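Ton_1535 (Thermococcus onnurineus, PDB 3ZPJ) is of unknown function but folds into an alpha-solenoid of paired helices interrupted by a left-handed helical turn. Local coordinates at residues A[337-341]-A[342-346]. Residues are numbered along the deposited sequence; the frame is centred on the assembly and turned at random.
Sequences ESIPD and PKIRE
The carboxylate of D341 reaches K343 N at the start of helix 342-351, an N-cap at the short link from helix 332-338, the tight turn of the last helical hairpin of this alpha-solenoid. Two hydrogen bonds tie the cap residue to the new helix. D341 O accepts from R345 N at 2.8 Å, in the carbonyl plane, with an N-H...O angle of 152°: the opening i to i+4 bond of the helix. On the side chain, D341 OD1 accepts weakly from K343 N at 3.1 Å, the bond bent to 126°. D341 CG stands anti to the backbone N (chi1 -163°), which brings the carboxylate round to the helix start, where its negative charge probably suits the positive end of the helix dipole. With an alanine here, the N-H of K343 would probably lose its side-chain acceptor, and the first turn would be likelier to fray. D341 N hydrogen-bonds to S313 OG, fastening the cap to helix 309-325.

Apolar contacts join I339 to the first turn of helix 342-351. The buried I339 packs against R345, CB to CB at 3.9 Å, while its CD1 lies against R345 CA. The aliphatic part of R345 runs on past the end of helix 332-338, with R345 CD 4.3 Å from E337 CA; beyond it, R345 NE forms a salt bridge with E346 OE2 at 3.6 Å. I339 and I344 meet at about a right angle, each through the CG2 methyl that lies anti to its own backbone N, the two methyls 3.8 Å apart.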
ATOM      1  N   GLU A 337     -13.209 -31.567 -22.767  1.00 62.46           N
ATOM      2  CA  GLU A 337     -12.531 -32.838 -23.048  1.00 74.48           C
ATOM      3  C   GLU A 337     -11.038 -32.729 -22.763  1.00 77.75           C
ATOM      4  O   GLU A 337     -10.390 -33.704 -22.380  1.00 80.17           O
ATOM      5  CB  GLU A 337     -12.706 -33.245 -24.519  1.00 74.62           C
ATOM      6  CG  GLU A 337     -14.141 -33.478 -24.981  1.00 87.59           C
ATOM      7  CD  GLU A 337     -14.224 -33.976 -26.428  1.00100.05           C
ATOM      8  OE1 GLU A 337     -13.166 -34.115 -27.085  1.00101.74           O
ATOM      9  OE2 GLU A 337     -15.350 -34.232 -26.907  1.00102.51           O
ATOM     10  N   SER A 338     -10.508 -31.527 -22.972  1.00 73.61           N
ATOM     11  CA  SER A 338      -9.093 -31.234 -22.804  1.00 74.45           C
ATOM     12  C   SER A 338      -8.631 -31.254 -21.350  1.00 70.27           C
ATOM     13  O   SER A 338      -7.440 -31.405 -21.082  1.00 68.14           O
ATOM     14  CB  SER A 338      -8.777 -29.864 -23.418  1.00 85.20           C
ATOM     15  OG  SER A 338      -7.489 -29.412 -23.057  1.00 94.68           O
ATOM     16  N   ILE A 339      -9.560 -31.081 -20.413  1.00 67.30           N
ATOM     17  CA  ILE A 339      -9.187 -31.018 -19.001  1.00 71.61           C
ATOM     18  C   ILE A 339      -8.609 -32.358 -18.554  1.00 73.20           C
ATOM     19  O   ILE A 339      -9.296 -33.379 -18.608  1.00 71.26           O
ATOM     20  CB  ILE A 339     -10.380 -30.648 -18.107  1.00 55.76           C
ATOM     21  CG1 ILE A 339     -11.044 -29.358 -18.605  1.00 54.49           C
ATOM     22  CG2 ILE A 339      -9.934 -30.508 -16.654  1.00 60.80           C
ATOM     23  CD1 ILE A 339     -12.297 -28.975 -17.847  1.00 53.21           C
ATOM     24  N   PRO A 340      -7.332 -32.356 -18.134  1.00 72.62           N
ATOM     25  CA  PRO A 340      -6.618 -33.576 -17.721  1.00 68.91           C
ATOM     26  C   PRO A 340      -7.174 -34.188 -16.439  1.00 60.01           C
ATOM     27  O   PRO A 340      -7.186 -35.398 -16.294  1.00 61.87           O
ATOM     28  CB  PRO A 340      -5.180 -33.091 -17.495  1.00 60.35           C
ATOM     29  CG  PRO A 340      -5.084 -31.805 -18.264  1.00 60.67           C
ATOM     30  CD  PRO A 340      -6.444 -31.184 -18.173  1.00 57.29           C
ATOM     31  N   ASP A 341      -7.623 -33.362 -15.508  1.00 67.35           N
ATOM     32  CA  ASP A 341      -8.240 -33.897 -14.307  1.00 68.49           C
ATOM     33  C   ASP A 341      -9.690 -34.246 -14.604  1.00 73.55           C
ATOM     34  O   ASP A 341     -10.511 -33.351 -14.807  1.00 72.16           O
ATOM     35  CB  ASP A 341      -8.164 -32.886 -13.174  1.00 68.51           C
ATOM     36  CG  ASP A 341      -8.413 -33.510 -11.827  1.00 69.60           C
ATOM     37  OD1 ASP A 341      -9.087 -34.567 -11.761  1.00 66.13           O
ATOM     38  OD2 ASP A 341      -7.924 -32.948 -10.825  1.00 74.66           O
ATOM     39  N   PRO A 342     -10.014 -35.552 -14.640  1.00 76.11           N
ATOM     40  CA  PRO A 342     -11.388 -35.929 -14.985  1.00 72.91           C
ATOM     41  C   PRO A 342     -12.374 -35.461 -13.913  1.00 75.83           C
ATOM     42  O   PRO A 342     -13.487 -35.078 -14.255  1.00 81.34           O
ATOM     43  CB  PRO A 342     -11.329 -37.460 -15.080  1.00 67.99           C
ATOM     44  CG  PRO A 342     -10.181 -37.856 -14.245  1.00 66.83           C
ATOM     45  CD  PRO A 342      -9.186 -36.724 -14.301  1.00 74.83           C
ATOM     46  N   LYS A 343     -11.958 -35.468 -12.649  1.00 75.23           N
ATOM     47  CA  LYS A 343     -12.783 -34.938 -11.568  1.00 77.55           C
ATOM     48  C   LYS A 343     -13.234 -33.506 -11.868  1.00 76.98           C
ATOM     49  O   LYS A 343     -14.433 -33.216 -11.914  1.00 82.10           O
ATOM     50  CB  LYS A 343     -12.023 -34.978 -10.245  1.00 80.76           C
ATOM     51  CG  LYS A 343     -12.746 -34.257  -9.122  1.00 88.60           C
ATOM     52  CD  LYS A 343     -12.005 -34.393  -7.811  1.00 97.48           C
ATOM     53  CE  LYS A 343     -12.813 -33.810  -6.667  1.00100.93           C
ATOM     54  NZ  LYS A 343     -12.118 -34.003  -5.367  1.00103.71           N
ATOM     55  N   ILE A 344     -12.261 -32.621 -12.073  1.00 71.87           N
ATOM     56  CA  ILE A 344     -12.520 -31.252 -12.497  1.00 67.09           C
ATOM     57  C   ILE A 344     -13.335 -31.196 -13.790  1.00 70.75           C
ATOM     58  O   ILE A 344     -14.254 -30.388 -13.908  1.00 76.19           O
ATOM     59  CB  ILE A 344     -11.211 -30.477 -12.664  1.00 68.65           C
ATOM     60  CG1 ILE A 344     -10.610 -30.192 -11.290  1.00 65.17           C
ATOM     61  CG2 ILE A 344     -11.435 -29.174 -13.416  1.00 73.78           C
ATOM     62  CD1 ILE A 344      -9.393 -29.308 -11.331  1.00 60.21           C
ATOM     63  N   ARG A 345     -13.019 -32.067 -14.746  1.00 66.36           N
ATOM     64  CA  ARG A 345     -13.723 -32.076 -16.023  1.00 72.39           C
ATOM     65  C   ARG A 345     -15.218 -32.329 -15.825  1.00 89.91           C
ATOM     66  O   ARG A 345     -16.049 -31.888 -16.628  1.00 86.91           O
ATOM     67  CB  ARG A 345     -13.139 -33.140 -16.947  1.00 70.65           C
ATOM     68  CG  ARG A 345     -13.729 -33.144 -18.341  1.00 64.61           C
ATOM     69  CD  ARG A 345     -13.315 -34.390 -19.112  1.00 65.75           C
ATOM     70  NE  ARG A 345     -13.616 -35.582 -18.332  1.00 72.72           N
ATOM     71  CZ  ARG A 345     -13.297 -36.820 -18.687  1.00 74.98           C
ATOM     72  NH1 ARG A 345     -12.660 -37.047 -19.827  1.00 80.36           N
ATOM     73  NH2 ARG A 345     -13.621 -37.830 -17.894  1.00 78.67           N
ATOM     74  N   GLU A 346     -15.551 -33.041 -14.750  1.00102.40           N
ATOM     75  CA  GLU A 346     -16.940 -33.343 -14.418  1.00107.55           C
ATOM     76  C   GLU A 346     -17.616 -32.148 -13.752  1.00105.21           C
ATOM     77  O   GLU A 346     -18.767 -31.829 -14.048  1.00107.21           O
ATOM     78  CB  GLU A 346     -17.021 -34.572 -13.509  1.00106.12           C
ATOM     79  CG  GLU A 346     -16.573 -35.855 -14.181  1.00110.04           C
ATOM     80  CD  GLU A 346     -17.310 -36.112 -15.476  1.00113.14           C
ATOM     81  OE1 GLU A 346     -18.542 -36.288 -15.424  1.00117.73           O
ATOM     82  OE2 GLU A 346     -16.661 -36.132 -16.543  1.00111.83           O
TER